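Amidase, hydantoinase/carbamoylase family (PDB 5I4M) probably hydrolyses N-carbamoyl-L-amino acids to the free L-amino acids, using two zinc ions per subunit. Local coordinates at residues A97-G102 against A206-H211; L124-S129 against V420-M425; L53-L58 against S152-A157. All coordinates share one frame; numbering follows the deposited sequence.

Contact 1: residues A97-G102 against A206-H211. With ZN (zinc ion), chain C.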
loop_
_atom_site.group_PDB
_atom_site.type_symbol
_atom_site.label_atom_id
_atom_site.label_comp_id
_atom_site.label_asym_id
_atom_site.label_seq_id
_atom_site.Cartn_x
_atom_site.Cartn_y
_atom_site.Cartn_z
ATOM N N ALA A 97 15.683 43.647 -13.972
ATOM C CA ALA A 97 15.480 42.276 -13.544
ATOM C C ALA A 97 14.972 42.258 -12.104
ATOM O O ALA A 97 15.396 43.080 -11.284
ATOM C CB ALA A 97 16.782 41.479 -13.658
ATOM N N PRO A 98 14.054 41.358 -11.770
ATOM C CA PRO A 98 13.440 41.396 -10.442
ATOM C C PRO A 98 14.294 40.722 -9.384
ATOM O O PRO A 98 15.113 39.846 -9.669
ATOM C CB PRO A 98 12.130 40.622 -10.644
ATOM C CG PRO A 98 12.483 39.611 -11.711
ATOM C CD PRO A 98 13.418 40.359 -12.648
ATOM N N VAL A 99 14.094 41.157 -8.145
ATOM C CA VAL A 99 14.523 40.399 -6.979
ATOM C C VAL A 99 13.326 39.569 -6.545
ATOM O O VAL A 99 12.253 40.117 -6.278
ATOM C CB VAL A 99 15.006 41.318 -5.849
ATOM C CG1 VAL A 99 15.293 40.501 -4.605
ATOM C CG2 VAL A 99 16.257 42.073 -6.295
ATOM N N VAL A 100 13.485 38.252 -6.513
ATOM C CA VAL A 100 12.324 37.397 -6.313
ATOM C C VAL A 100 12.452 36.658 -4.992
ATOM O O VAL A 100 13.548 36.412 -4.481
ATOM C CB VAL A 100 12.103 36.398 -7.464
ATOM C CG1 VAL A 100 12.188 37.113 -8.823
ATOM C CG2 VAL A 100 13.084 35.266 -7.376
ATOM N N THR A 101 11.299 36.323 -4.431
ATOM C CA THR A 101 11.228 35.451 -3.278
ATOM C C THR A 101 10.042 34.533 -3.491
ATOM O O THR A 101 9.253 34.710 -4.419
ATOM C CB THR A 101 11.078 36.241 -1.970
ATOM O OG1 THR A 101 11.300 35.369 -0.860
ATOM C CG2 THR A 101 9.675 36.840 -1.862
ATOM N N GLY A 102 9.900 33.557 -2.615
ATOM C CA GLY A 102 8.768 32.680 -2.768
ATOM C C GLY A 102 9.099 31.255 -2.423
ATOM O O GLY A 102 10.232 30.929 -2.049
ATOM N N ALA A 206 18.270 38.638 -8.294
ATOM C CA ALA A 206 18.627 37.879 -7.102
ATOM C C ALA A 206 17.376 37.173 -6.615
ATOM O O ALA A 206 16.258 37.585 -6.927
ATOM C CB ALA A 206 19.201 38.771 -5.998
ATOM N N ALA A 207 17.578 36.109 -5.837
ATOM C CA ALA A 207 16.469 35.327 -5.306
ATOM C C ALA A 207 16.770 34.948 -3.864
ATOM O O ALA A 207 17.919 34.659 -3.519
ATOM C CB ALA A 207 16.224 34.068 -6.144
ATOM N N PHE A 208 15.743 34.996 -3.014
ATOM C CA PHE A 208 15.843 34.563 -1.628
ATOM C C PHE A 208 14.608 33.736 -1.307
ATOM O O PHE A 208 13.503 34.111 -1.696
ATOM C CB PHE A 208 15.908 35.745 -0.644
ATOM C CG PHE A 208 17.107 36.628 -0.813
ATOM C CD1 PHE A 208 18.277 36.370 -0.119
ATOM C CD2 PHE A 208 17.055 37.733 -1.648
ATOM C CE1 PHE A 208 19.388 37.187 -0.272
ATOM C CE2 PHE A 208 18.147 38.558 -1.802
ATOM C CZ PHE A 208 19.323 38.285 -1.111
ATOM N N GLU A 209 14.784 32.630 -0.590
ATOM C CA GLU A 209 13.651 31.859 -0.093
ATOM C C GLU A 209 13.736 31.740 1.425
ATOM O O GLU A 209 14.768 31.347 1.978
ATOM C CB GLU A 209 13.583 30.470 -0.740
ATOM C CG GLU A 209 12.437 29.590 -0.181
ATOM C CD GLU A 209 12.185 28.347 -1.014
ATOM O OE1 GLU A 209 12.908 28.159 -2.010
ATOM O OE2 GLU A 209 11.249 27.572 -0.695
ATOM N N LEU A 210 12.646 32.086 2.086
ATOM C CA LEU A 210 12.486 31.961 3.527
ATOM C C LEU A 210 11.772 30.642 3.830
ATOM O O LEU A 210 10.764 30.320 3.192
ATOM C CB LEU A 210 11.685 33.164 4.045
ATOM C CG LEU A 210 11.141 33.140 5.470
ATOM C CD1 LEU A 210 12.275 33.132 6.468
ATOM C CD2 LEU A 210 10.230 34.363 5.674
ATOM N N HIS A 211 12.300 29.866 4.778
ATOM C CA HIS A 211 11.749 28.534 5.036
ATOM C C HIS A 211 12.038 28.131 6.476
ATOM O O HIS A 211 13.015 28.588 7.071
ATOM C CB HIS A 211 12.370 27.507 4.083
ATOM C CG HIS A 211 11.503 26.319 3.807
ATOM N ND1 HIS A 211 11.305 25.308 4.724
ATOM C CD2 HIS A 211 10.808 25.966 2.698
ATOM C CE1 HIS A 211 10.520 24.383 4.190
ATOM N NE2 HIS A 211 10.203 24.760 2.964
HETATM ZN ZN ZN C . 9.364 23.172 1.626
HETATM O O HOH W 1 10.313 33.283 0.665
HETATM O O HOH W 2 11.896 30.209 -4.086
HETATM O O HOH W 3 10.690 23.903 0.050
#
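Val100 and its neighbours bind strand 206-211 in parallel register. Val100 N donates to Ala206 O at 2.9 Å, and Phe208 N returns a bond to Val100 O at 3.0 Å. Val100 CG2, lying between the backbone N and the carbonyl carbon (chi1 -48°), rests on Ala207 CB at 3.6 Å. On the other face, Val99 CG1 meets the edge of the Phe208 ring. Further along, Thr101 OG1 donates to Phe208 O over 2.7 Å, approaching from above the carbonyl plane. The same hydroxyl accepts a proton from a water, which in turn accepts from Leu210 N, so that one water carries the pairing past the last direct bond. These are central strands of the zinc-binding alpha/beta domain of the M20 family, with strands 141-145 and 390-395 flanking the pair and helix 411-429 packing on Thr101 and Phe208. Glu209 CG comes within 3.2 Å of Gly102 O; its carboxylate is held through OE2 by Ser103 and through OE1 by Ala381 N. Two residues on, His211 NE2 binds a zinc ion at 2.2 Å, sharing it with a water and, among others, His104 and Asp115.

Contact 2: residues L124-S129 against V420-M425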
loop_
_atom_site.group_PDB
_atom_site.type_symbol
_atom_site.label_atom_id
_atom_site.label_comp_id
_atom_site.label_asym_id
_atom_site.label_seq_id
_atom_site.Cartn_x
_atom_site.Cartn_y
_atom_site.Cartn_z
ATOM N N LEU A 124 4.624 37.784 0.569
ATOM C CA LEU A 124 3.482 38.694 0.527
ATOM C C LEU A 124 3.602 39.775 1.596
ATOM O O LEU A 124 3.281 40.946 1.348
ATOM C CB LEU A 124 2.179 37.912 0.702
ATOM C CG LEU A 124 0.943 38.808 0.817
ATOM C CD1 LEU A 124 0.757 39.615 -0.461
ATOM C CD2 LEU A 124 -0.302 37.992 1.106
ATOM N N GLU A 125 4.070 39.402 2.789
ATOM C CA GLU A 125 4.243 40.381 3.861
ATOM C C GLU A 125 5.333 41.393 3.526
ATOM O O GLU A 125 5.222 42.562 3.909
ATOM C CB GLU A 125 4.548 39.658 5.179
ATOM C CG GLU A 125 4.907 40.575 6.366
ATOM C CD GLU A 125 3.824 41.605 6.703
ATOM O OE1 GLU A 125 4.184 42.730 7.120
ATOM O OE2 GLU A 125 2.616 41.299 6.555
ATOM N N VAL A 126 6.379 40.977 2.800
ATOM C CA VAL A 126 7.376 41.939 2.329
ATOM C C VAL A 126 6.726 42.961 1.406
ATOM O O VAL A 126 6.944 44.170 1.529
ATOM C CB VAL A 126 8.543 41.213 1.634
ATOM C CG1 VAL A 126 9.424 42.209 0.896
ATOM C CG2 VAL A 126 9.367 40.465 2.650
ATOM N N ILE A 127 5.898 42.492 0.475
ATOM C CA ILE A 127 5.193 43.400 -0.432
ATOM C C ILE A 127 4.349 44.391 0.357
ATOM O O ILE A 127 4.391 45.609 0.131
ATOM C CB ILE A 127 4.324 42.597 -1.415
ATOM C CG1 ILE A 127 5.200 41.705 -2.299
ATOM C CG2 ILE A 127 3.449 43.536 -2.236
ATOM C CD1 ILE A 127 6.152 42.466 -3.162
ATOM N N ARG A 128 3.559 43.877 1.304
ATOM C CA ARG A 128 2.688 44.754 2.080
ATOM C C ARG A 128 3.497 45.737 2.913
ATOM O O ARG A 128 3.092 46.891 3.100
ATOM C CB ARG A 128 1.769 43.921 2.974
ATOM C CG ARG A 128 0.753 43.089 2.213
ATOM C CD ARG A 128 -0.015 42.188 3.161
ATOM N NE ARG A 128 -1.271 41.700 2.587
ATOM C CZ ARG A 128 -1.984 40.692 3.087
ATOM N NH1 ARG A 128 -1.562 40.041 4.164
ATOM N NH2 ARG A 128 -3.124 40.332 2.504
ATOM N N SER A 129 4.644 45.294 3.427
ATOM C CA SER A 129 5.464 46.168 4.255
ATOM C C SER A 129 6.134 47.248 3.421
ATOM O O SER A 129 6.285 48.385 3.882
ATOM C CB SER A 129 6.499 45.345 5.015
ATOM O OG SER A 129 5.883 44.626 6.065
ATOM N N VAL A 420 14.267 39.481 8.230
ATOM C CA VAL A 420 15.536 39.233 7.552
ATOM C C VAL A 420 15.322 39.145 6.047
ATOM O O VAL A 420 16.091 39.708 5.257
ATOM C CB VAL A 420 16.184 37.962 8.129
ATOM C CG1 VAL A 420 17.382 37.540 7.289
ATOM C CG2 VAL A 420 16.588 38.211 9.584
ATOM N N LEU A 421 14.267 38.447 5.625
ATOM C CA LEU A 421 13.933 38.395 4.204
ATOM C C LEU A 421 13.693 39.795 3.654
ATOM O O LEU A 421 14.207 40.157 2.591
ATOM C CB LEU A 421 12.694 37.523 3.987
ATOM C CG LEU A 421 12.219 37.436 2.535
ATOM C CD1 LEU A 421 13.237 36.658 1.712
ATOM C CD2 LEU A 421 10.824 36.802 2.420
ATOM N N LEU A 422 12.903 40.595 4.374
ATOM C CA LEU A 422 12.625 41.969 3.965
ATOM C C LEU A 422 13.904 42.745 3.693
ATOM O O LEU A 422 14.052 43.373 2.638
ATOM C CB LEU A 422 11.803 42.674 5.049
ATOM C CG LEU A 422 11.558 44.176 4.886
ATOM C CD1 LEU A 422 10.783 44.460 3.600
ATOM C CD2 LEU A 422 10.815 44.745 6.108
ATOM N N HIS A 423 14.845 42.722 4.635
ATOM C CA HIS A 423 16.024 43.554 4.443
ATOM C C HIS A 423 17.023 42.956 3.469
ATOM O O HIS A 423 17.690 43.709 2.747
ATOM C CB HIS A 423 16.661 43.874 5.784
ATOM C CG HIS A 423 16.007 45.047 6.436
ATOM N ND1 HIS A 423 16.451 46.337 6.248
ATOM C CD2 HIS A 423 14.871 45.141 7.167
ATOM C CE1 HIS A 423 15.651 47.170 6.892
ATOM N NE2 HIS A 423 14.685 46.470 7.457
ATOM N N ALA A 424 17.139 41.632 3.410
ATOM C CA ALA A 424 17.992 41.035 2.390
ATOM C C ALA A 424 17.472 41.367 1.000
ATOM O O ALA A 424 18.251 41.696 0.096
ATOM C CB ALA A 424 18.076 39.524 2.589
ATOM N N MET A 425 16.156 41.288 0.811
ATOM C CA MET A 425 15.574 41.652 -0.475
ATOM C C MET A 425 15.755 43.136 -0.752
ATOM O O MET A 425 16.130 43.529 -1.864
ATOM C CB MET A 425 14.094 41.276 -0.512
ATOM C CG MET A 425 13.847 39.779 -0.519
ATOM S SD MET A 425 12.088 39.442 -0.710
ATOM C CE MET A 425 11.805 40.024 -2.383
#
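Ser129, whose CB comes near Leu422 CD2, donates its backbone N to Glu125 O at 2.8 Å, the ordinary bond of its helical turn. Beyond it the carboxylate of Glu125 turns to the N-terminal part of the chain, with OE2 in a salt bridge to Arg31 and OE1 taking the backbone N of Asp28. Between the helices themselves the meeting is entirely apolar and centres on Val126. Its two methyls divide the work. CG1, anti to the backbone N (chi1 168°), reaches Leu422 CD1 at 3.8 Å and the sulphur of Met425, Val126 CG1 to SD being 4.2 Å. CG2 presses on the opposing backbone, 3.8 Å from Leu422 CA, and also touches Leu421 CD2 at 3.9 Å. The branched valine therefore sits against three residues of the partner, the adjacent Leu421 and Leu422 and, one turn on from Leu421, Met425. With CG anti to the carbonyl carbon (chi1 -68°) and the chain extended to SD, Met425 brings its sulphur beside the valine. The segment axes approach to 9.7 Å and cross at -65°, so contact stays concentrated around this one residue. Leu421 and Met425 also rest on Phe208 of strand 206-212, so that helix 411-429 lies over that strand, with helix 117-132 beside it on the same face of the sheet. Such neighbouring helices, steeply inclined to one another in the layer over one face of the sheet, are a feature of the alpha/beta catalytic domain of M20 enzymes.

Contact 3: residues L53-L58 against S152-A157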
loop_
_atom_site.group_PDB
_atom_site.type_symbol
_atom_site.label_atom_id
_atom_site.label_comp_id
_atom_site.label_asym_id
_atom_site.label_seq_id
_atom_site.Cartn_x
_atom_site.Cartn_y
_atom_site.Cartn_z
ATOM N N LEU A 53 -2.353 18.487 -1.204
ATOM C CA LEU A 53 -1.451 17.990 -2.229
ATOM C C LEU A 53 -1.495 18.887 -3.461
ATOM O O LEU A 53 -2.505 19.534 -3.758
ATOM C CB LEU A 53 -1.796 16.551 -2.594
ATOM C CG LEU A 53 -1.156 15.452 -1.729
ATOM C CD1 LEU A 53 0.357 15.433 -1.912
ATOM C CD2 LEU A 53 -1.501 15.622 -0.263
ATOM N N ALA A 54 -0.364 18.933 -4.172
ATOM C CA ALA A 54 -0.238 19.799 -5.334
ATOM C C ALA A 54 -1.331 19.524 -6.360
ATOM O O ALA A 54 -1.651 18.373 -6.664
ATOM C CB ALA A 54 1.137 19.604 -5.979
ATOM N N LEU A 55 -1.893 20.605 -6.902
ATOM C CA LEU A 55 -2.834 20.587 -8.022
ATOM C C LEU A 55 -4.143 19.878 -7.686
ATOM O O LEU A 55 -4.874 19.455 -8.591
ATOM C CB LEU A 55 -2.190 19.981 -9.278
ATOM C CG LEU A 55 -0.845 20.648 -9.607
ATOM C CD1 LEU A 55 -0.273 20.180 -10.952
ATOM C CD2 LEU A 55 -0.976 22.181 -9.589
ATOM N N THR A 56 -4.456 19.727 -6.401
ATOM C CA THR A 56 -5.811 19.398 -5.979
ATOM C C THR A 56 -6.658 20.669 -5.939
ATOM O O THR A 56 -6.151 21.785 -6.066
ATOM C CB THR A 56 -5.813 18.767 -4.589
ATOM O OG1 THR A 56 -5.247 19.700 -3.652
ATOM C CG2 THR A 56 -5.001 17.482 -4.570
ATOM N N ASP A 57 -7.969 20.496 -5.717
ATOM C CA ASP A 57 -8.813 21.674 -5.528
ATOM C C ASP A 57 -8.371 22.499 -4.325
ATOM O O ASP A 57 -8.572 23.723 -4.304
ATOM C CB ASP A 57 -10.275 21.269 -5.355
ATOM C CG ASP A 57 -10.938 20.924 -6.660
ATOM O OD1 ASP A 57 -10.307 21.120 -7.722
ATOM O OD2 ASP A 57 -12.099 20.479 -6.617
ATOM N N LEU A 58 -7.802 21.853 -3.298
ATOM C CA LEU A 58 -7.319 22.600 -2.136
ATOM C C LEU A 58 -6.103 23.449 -2.495
ATOM O O LEU A 58 -6.005 24.610 -2.084
ATOM C CB LEU A 58 -6.999 21.646 -0.983
ATOM C CG LEU A 58 -8.230 20.933 -0.409
ATOM C CD1 LEU A 58 -7.829 19.809 0.559
ATOM C CD2 LEU A 58 -9.123 21.937 0.292
ATOM N N SER A 152 5.516 14.695 -3.974
ATOM C CA SER A 152 4.827 13.575 -3.341
ATOM C C SER A 152 3.723 13.000 -4.225
ATOM O O SER A 152 3.705 11.793 -4.498
ATOM C CB SER A 152 4.239 14.015 -1.993
ATOM O OG SER A 152 3.495 12.945 -1.416
ATOM N N ARG A 153 2.805 13.849 -4.692
ATOM C CA ARG A 153 1.721 13.367 -5.551
ATOM C C ARG A 153 2.229 13.051 -6.952
ATOM O O ARG A 153 1.873 12.019 -7.535
ATOM C CB ARG A 153 0.602 14.400 -5.630
ATOM C CG ARG A 153 -0.519 13.967 -6.568
ATOM C CD ARG A 153 -1.613 15.009 -6.718
ATOM N NE ARG A 153 -2.611 14.514 -7.670
ATOM C CZ ARG A 153 -3.566 15.248 -8.229
ATOM N NH1 ARG A 153 -3.680 16.545 -7.937
ATOM N NH2 ARG A 153 -4.409 14.673 -9.079
ATOM N N PHE A 154 3.038 13.940 -7.516
ATOM C CA PHE A 154 3.786 13.684 -8.735
ATOM C C PHE A 154 5.252 13.790 -8.359
ATOM O O PHE A 154 5.641 14.721 -7.652
ATOM C CB PHE A 154 3.465 14.685 -9.857
ATOM C CG PHE A 154 2.030 15.140 -9.905
ATOM C CD1 PHE A 154 1.591 16.170 -9.085
ATOM C CD2 PHE A 154 1.144 14.590 -10.817
ATOM C CE1 PHE A 154 0.284 16.614 -9.135
ATOM C CE2 PHE A 154 -0.173 15.025 -10.879
ATOM C CZ PHE A 154 -0.608 16.037 -10.035
ATOM N N ALA A 155 6.054 12.834 -8.805
ATOM C CA ALA A 155 7.455 12.864 -8.438
ATOM C C ALA A 155 8.317 13.187 -9.658
ATOM O O ALA A 155 7.920 12.910 -10.791
ATOM C CB ALA A 155 7.894 11.517 -7.845
ATOM N N PRO A 156 9.501 13.764 -9.471
ATOM C CA PRO A 156 10.125 14.095 -8.193
ATOM C C PRO A 156 9.800 15.502 -7.718
ATOM O O PRO A 156 8.912 16.168 -8.257
ATOM C CB PRO A 156 11.614 13.969 -8.513
ATOM C CG PRO A 156 11.697 14.478 -9.904
ATOM C CD PRO A 156 10.439 13.958 -10.592
ATOM N N ALA A 157 10.547 15.951 -6.714
ATOM C CA ALA A 157 10.363 17.274 -6.145
ATOM C C ALA A 157 10.917 18.362 -7.064
ATOM O O ALA A 157 11.736 18.110 -7.952
ATOM C CB ALA A 157 11.065 17.364 -4.793
#
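Arg153 reaches across to the backbone of Ala54 and fastens a type II beta turn, Leu53 to Thr56, that leads straight into helix 57-72. Its side chain runs extended from CG to NE, with CG anti to the backbone N (chi1 177°), and delivers NH1 to Ala54 O at 3.0 Å. The bond lies in the carbonyl plane and close to the guanidinium plane, with an N-H...O angle of 155°. NH2 belongs to other partners, salt bridges to Glu187 and Asp178, so the positive charge is probably well balanced and the group is fixed in rotation from two ends.

This is the close-packed part. Phe154 CZ lies 3.4 Å from the plane of the Arg153 guanidinium, over one face but offset toward its rim. The same ring turns its edge to the turn, CE1 standing 3.6 Å from Ala54 O, and Leu55 CD1 closes on CE1 at 4.0 Å. Leu55 itself is packed against helix 184-191, so this side is buried.

The other side is looser and partly open to solvent. Leu53 CD1 rests on Arg153 CB at 3.9 Å and only brushes Ser152, whose OG bonds to Ser294 of the second subunit; the dimer partner thus approaches the loop here. Ser152 lies two residues after Glu150, which with Glu149 belongs to the zinc site, and at the far end of the loop Ala157 touches the bound 3-phosphoglyceric acid.

Thr56 holds the turn in shape from within. As the N-cap of helix 57-72 its OG1 accepts a hydrogen bond from the backbone N of Asp59, and that same oxygen donates to Leu53 O at 2.7 Å, a carbonyl that also accepts from Thr56 N at 3.3 Å.

Contacts 1 and 2 are both buried and form one continuous body: helix 411-429 joins them, lying on the strand pair of contact 1 while it packs on helix 117-132 in contact 2, and strand 99-103 and helix 117-132 follow each other in the chain. Their chemistry differs by layer, backbone hydrogen bonding and a metal ligand within the sheet, apolar packing alone between the helices outside it. Contact 3 stands apart, its centre about 23 Å from that of contact 1 and 28 Å from that of contact 2. It is only partly buried, joins a turn to a loop, and relies on one arginine bonded to a single turn carbonyl, with an aromatic ring over the guanidinium. Contacts 1 and 3 both border the zinc and ligand site, through His211 and Ala157.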